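Local coordinates for putative oxidoreductase (Klebsiella pneumoniae subsp. pneumoniae MGH 78578, PDB 3E82), which probably acts as a nucleotide-dependent oxidoreductase of the Gfo/Idh/MocA family, its substrate not being established, at residues B[122-135]-B[294-306]. Sequence-based numbering, arbitrary orientation.
Sequences SVFHNRRWDSDYLG and TPQGDQRQYYMLI
Tyr302 and Phe124 both turn CG anti to the backbone N (chi1 178° and -163°), which brings their rings together between the helix 300-310 and the end of strand 121-123. The Phe124 edge, led by CD1, meets one face of Tyr302 with the planes at 90° and the centroids 5.2 Å apart, a T-shaped pair; Ile306 CG1 lies over the opposite face. Tyr302 OH donates to Ser122 OG at 2.7 Å, and this serine oxygen is also hydrogen-bonded to Val318 O, so two partners hold the buried hydroxyl. Beside the rings, the Gln299 side chain, extended beyond CG, runs alongside Asn126, whose ND2 reaches Gln299 OE1 at 2.6 Å. That oxygen lies in the Asn126 amide plane, whereas the donor stands above the plane of the Gln299 carbonyl. Trp129 is gripped differently: Gln301 CB sits 3.4 Å from the centroid of its five-membered ring, nearly on the normal, a CH-pi contact, while Leu305 CD1 touches CZ2. A single backbone hydrogen bond follows, Asp298 N donating to Trp129 O at 2.8 Å, and at the far end Leu134 CB packs on Pro295 CG at 3.8 Å. Together these contacts tie the last strand of the parallel Rossmann sheet, and the chain leaving it for helix 131-142, to a segment 159 residues further on, consistent with the two-domain architecture of Gfo/Idh/MocA proteins.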
# COMPACT_ATOMS: atom_id res chain seq x y z
N SER B 122 20.73 19.66 16.32
CA SER B 122 19.86 19.27 15.21
C SER B 122 20.26 17.89 14.69
O SER B 122 21.31 17.36 15.06
CB SER B 122 19.95 20.30 14.09
OG SER B 122 18.98 20.05 13.09
N VAL B 123 19.41 17.30 13.84
CA VAL B 123 19.68 15.99 13.27
C VAL B 123 19.58 16.15 11.76
O VAL B 123 18.73 16.88 11.26
CB VAL B 123 18.65 14.94 13.77
CG1 VAL B 123 18.95 13.58 13.14
CG2 VAL B 123 18.71 14.85 15.29
N PHE B 124 20.45 15.44 11.03
CA PHE B 124 20.51 15.55 9.58
C PHE B 124 19.34 14.94 8.79
O PHE B 124 19.52 13.97 8.06
CB PHE B 124 21.85 14.97 9.08
CG PHE B 124 22.23 15.38 7.67
CD1 PHE B 124 22.30 16.72 7.29
CD2 PHE B 124 22.56 14.41 6.72
CE1 PHE B 124 22.70 17.09 5.99
CE2 PHE B 124 22.97 14.77 5.43
CZ PHE B 124 23.04 16.11 5.06
N HIS B 125 18.15 15.50 8.97
CA HIS B 125 16.98 15.04 8.21
C HIS B 125 17.09 15.94 6.98
O HIS B 125 16.51 17.03 6.92
CB HIS B 125 15.70 15.30 8.99
CG HIS B 125 15.43 14.27 10.04
ND1 HIS B 125 15.25 12.93 9.74
CD2 HIS B 125 15.30 14.37 11.38
CE1 HIS B 125 15.01 12.26 10.85
NE2 HIS B 125 15.03 13.11 11.86
N ASN B 126 17.86 15.46 6.02
CA ASN B 126 18.19 16.20 4.82
C ASN B 126 17.31 15.97 3.60
O ASN B 126 17.68 16.37 2.50
CB ASN B 126 19.64 15.85 4.44
CG ASN B 126 19.79 14.41 3.98
OD1 ASN B 126 19.18 13.50 4.55
ND2 ASN B 126 20.61 14.20 2.96
N ARG B 127 16.15 15.35 3.78
CA ARG B 127 15.31 15.07 2.62
C ARG B 127 14.09 15.98 2.46
O ARG B 127 13.23 15.74 1.60
CB ARG B 127 14.87 13.60 2.66
CG ARG B 127 16.00 12.60 2.98
CD ARG B 127 17.11 12.60 1.93
NE ARG B 127 16.63 12.22 0.61
CZ ARG B 127 16.45 10.97 0.20
NH1 ARG B 127 16.73 9.95 1.00
NH2 ARG B 127 15.96 10.73 -1.02
N ARG B 128 14.03 17.04 3.26
CA ARG B 128 12.91 17.98 3.21
C ARG B 128 13.00 18.93 2.02
O ARG B 128 12.08 19.71 1.78
CB ARG B 128 12.88 18.81 4.50
CG ARG B 128 12.74 17.96 5.76
CD ARG B 128 12.76 18.82 7.02
NE ARG B 128 12.49 18.00 8.19
CZ ARG B 128 12.16 18.47 9.39
NH1 ARG B 128 12.05 19.77 9.60
NH2 ARG B 128 11.94 17.61 10.38
N TRP B 129 14.10 18.86 1.29
CA TRP B 129 14.29 19.73 0.14
C TRP B 129 14.50 18.97 -1.17
O TRP B 129 15.07 19.50 -2.12
CB TRP B 129 15.46 20.68 0.42
CG TRP B 129 15.19 21.47 1.65
CD1 TRP B 129 14.48 22.64 1.74
CD2 TRP B 129 15.55 21.12 2.99
NE1 TRP B 129 14.37 23.03 3.05
CE2 TRP B 129 15.01 22.12 3.84
CE3 TRP B 129 16.26 20.06 3.56
CZ2 TRP B 129 15.17 22.08 5.23
CZ3 TRP B 129 16.42 20.02 4.94
CH2 TRP B 129 15.87 21.03 5.76
N ASP B 130 14.03 17.73 -1.20
CA ASP B 130 14.14 16.88 -2.38
C ASP B 130 13.13 17.32 -3.44
O ASP B 130 12.01 17.73 -3.12
CB ASP B 130 13.88 15.42 -1.99
CG ASP B 130 15.07 14.77 -1.30
OD1 ASP B 130 16.01 15.50 -0.94
OD2 ASP B 130 15.06 13.54 -1.12
N SER B 131 13.53 17.21 -4.70
CA SER B 131 12.67 17.60 -5.82
C SER B 131 11.31 16.90 -5.76
O SER B 131 10.27 17.56 -5.89
CB SER B 131 13.37 17.30 -7.16
OG SER B 131 13.67 15.92 -7.31
N ASP B 132 11.30 15.58 -5.57
CA ASP B 132 10.03 14.86 -5.51
C ASP B 132 9.14 15.33 -4.36
O ASP B 132 7.96 15.60 -4.56
CB ASP B 132 10.24 13.34 -5.41
CG ASP B 132 11.36 12.95 -4.45
OD1 ASP B 132 11.64 13.70 -3.49
OD2 ASP B 132 11.94 11.87 -4.66
N TYR B 133 9.70 15.43 -3.16
CA TYR B 133 8.93 15.88 -2.00
C TYR B 133 8.43 17.31 -2.17
O TYR B 133 7.25 17.59 -1.95
CB TYR B 133 9.78 15.78 -0.74
CG TYR B 133 9.15 16.41 0.48
CD1 TYR B 133 8.02 15.85 1.08
CD2 TYR B 133 9.69 17.56 1.05
CE1 TYR B 133 7.46 16.41 2.23
CE2 TYR B 133 9.14 18.13 2.20
CZ TYR B 133 8.03 17.55 2.79
OH TYR B 133 7.51 18.09 3.94
N LEU B 134 9.32 18.23 -2.56
CA LEU B 134 8.92 19.62 -2.76
C LEU B 134 7.80 19.71 -3.79
O LEU B 134 6.86 20.49 -3.62
CB LEU B 134 10.11 20.48 -3.21
CG LEU B 134 11.15 20.77 -2.12
CD1 LEU B 134 12.29 21.61 -2.71
CD2 LEU B 134 10.48 21.51 -0.97
N GLY B 135 7.92 18.92 -4.86
CA GLY B 135 6.90 18.93 -5.89
C GLY B 135 5.55 18.48 -5.35
O GLY B 135 4.55 19.15 -5.54
N THR B 294 8.56 19.72 -11.96
CA THR B 294 8.97 19.45 -10.60
C THR B 294 10.03 20.47 -10.18
O THR B 294 10.99 20.71 -10.92
CB THR B 294 9.58 18.03 -10.47
OG1 THR B 294 8.63 17.06 -10.94
CG2 THR B 294 9.92 17.73 -9.01
N PRO B 295 9.87 21.08 -9.00
CA PRO B 295 10.83 22.07 -8.52
C PRO B 295 12.20 21.46 -8.26
O PRO B 295 12.32 20.26 -7.95
CB PRO B 295 10.16 22.62 -7.26
CG PRO B 295 9.36 21.44 -6.78
CD PRO B 295 8.76 20.90 -8.04
N GLN B 296 13.24 22.27 -8.40
CA GLN B 296 14.60 21.82 -8.18
C GLN B 296 14.75 21.47 -6.71
O GLN B 296 14.15 22.11 -5.85
CB GLN B 296 15.60 22.93 -8.53
CG GLN B 296 17.07 22.48 -8.47
CD GLN B 296 17.99 23.50 -7.80
OE1 GLN B 296 17.83 24.71 -7.96
NE2 GLN B 296 18.98 23.01 -7.06
N GLY B 297 15.53 20.44 -6.43
CA GLY B 297 15.75 20.05 -5.05
C GLY B 297 17.12 20.55 -4.61
O GLY B 297 18.01 20.72 -5.44
N ASP B 298 17.30 20.81 -3.31
CA ASP B 298 18.60 21.25 -2.82
C ASP B 298 18.78 21.09 -1.31
O ASP B 298 18.39 21.95 -0.53
CB ASP B 298 18.86 22.71 -3.20
CG ASP B 298 20.23 23.19 -2.76
OD1 ASP B 298 21.11 22.33 -2.50
OD2 ASP B 298 20.43 24.42 -2.69
N GLN B 299 19.39 19.98 -0.91
CA GLN B 299 19.60 19.74 0.51
C GLN B 299 20.59 20.71 1.16
O GLN B 299 20.76 20.70 2.38
CB GLN B 299 20.03 18.28 0.74
CG GLN B 299 21.35 17.88 0.12
CD GLN B 299 21.58 16.37 0.22
OE1 GLN B 299 21.85 15.84 1.30
NE2 GLN B 299 21.44 15.68 -0.91
N ARG B 300 21.24 21.55 0.37
CA ARG B 300 22.17 22.54 0.93
C ARG B 300 21.33 23.44 1.83
O ARG B 300 21.86 24.14 2.70
CB ARG B 300 22.83 23.38 -0.18
CG ARG B 300 23.77 22.61 -1.09
CD ARG B 300 24.22 23.44 -2.31
NE ARG B 300 24.78 24.73 -1.92
CZ ARG B 300 24.13 25.89 -1.99
NH1 ARG B 300 22.88 25.93 -2.43
NH2 ARG B 300 24.73 27.01 -1.60
N GLN B 301 20.01 23.44 1.62
CA GLN B 301 19.11 24.25 2.42
C GLN B 301 19.25 23.90 3.90
O GLN B 301 19.14 24.78 4.75
CB GLN B 301 17.65 24.06 1.98
CG GLN B 301 17.25 24.81 0.71
CD GLN B 301 17.30 26.33 0.88
OE1 GLN B 301 16.75 26.87 1.84
NE2 GLN B 301 17.95 27.01 -0.05
N TYR B 302 19.48 22.63 4.20
CA TYR B 302 19.64 22.23 5.60
C TYR B 302 20.74 23.07 6.26
O TYR B 302 20.55 23.62 7.33
CB TYR B 302 20.02 20.75 5.71
CG TYR B 302 20.24 20.32 7.15
CD1 TYR B 302 19.17 19.96 7.96
CD2 TYR B 302 21.53 20.32 7.71
CE1 TYR B 302 19.35 19.61 9.30
CE2 TYR B 302 21.73 19.97 9.06
CZ TYR B 302 20.63 19.62 9.84
OH TYR B 302 20.80 19.31 11.17
N TYR B 303 21.90 23.16 5.61
CA TYR B 303 23.02 23.91 6.15
C TYR B 303 22.84 25.42 6.05
O TYR B 303 23.31 26.16 6.92
CB TYR B 303 24.33 23.47 5.49
CG TYR B 303 24.91 22.22 6.12
CD1 TYR B 303 25.34 22.22 7.44
CD2 TYR B 303 25.00 21.03 5.40
CE1 TYR B 303 25.83 21.07 8.05
CE2 TYR B 303 25.50 19.86 6.00
CZ TYR B 303 25.91 19.88 7.33
OH TYR B 303 26.39 18.74 7.94
N MSE B 304 22.17 25.89 5.01
CA MSE B 304 21.93 27.32 4.87
C MSE B 304 21.00 27.77 6.00
O MSE B 304 21.19 28.84 6.58
CB MSE B 304 21.30 27.62 3.52
CG MSE B 304 22.12 27.12 2.35
SE MSE B 304 21.34 27.56 0.64
CE MSE B 304 20.71 25.84 0.06
N LEU B 305 20.02 26.94 6.32
CA LEU B 305 19.07 27.26 7.38
C LEU B 305 19.71 27.10 8.77
O LEU B 305 19.44 27.89 9.68
CB LEU B 305 17.82 26.39 7.24
CG LEU B 305 16.99 26.67 5.98
CD1 LEU B 305 15.86 25.66 5.87
CD2 LEU B 305 16.42 28.09 6.03
N ILE B 306 20.55 26.09 8.94
CA ILE B 306 21.23 25.89 10.22
C ILE B 306 22.12 27.12 10.43
O ILE B 306 22.25 27.64 11.54
CB ILE B 306 22.10 24.61 10.21
CG1 ILE B 306 21.23 23.36 10.40
CG2 ILE B 306 23.21 24.74 11.25
CD1 ILE B 306 20.67 23.16 11.81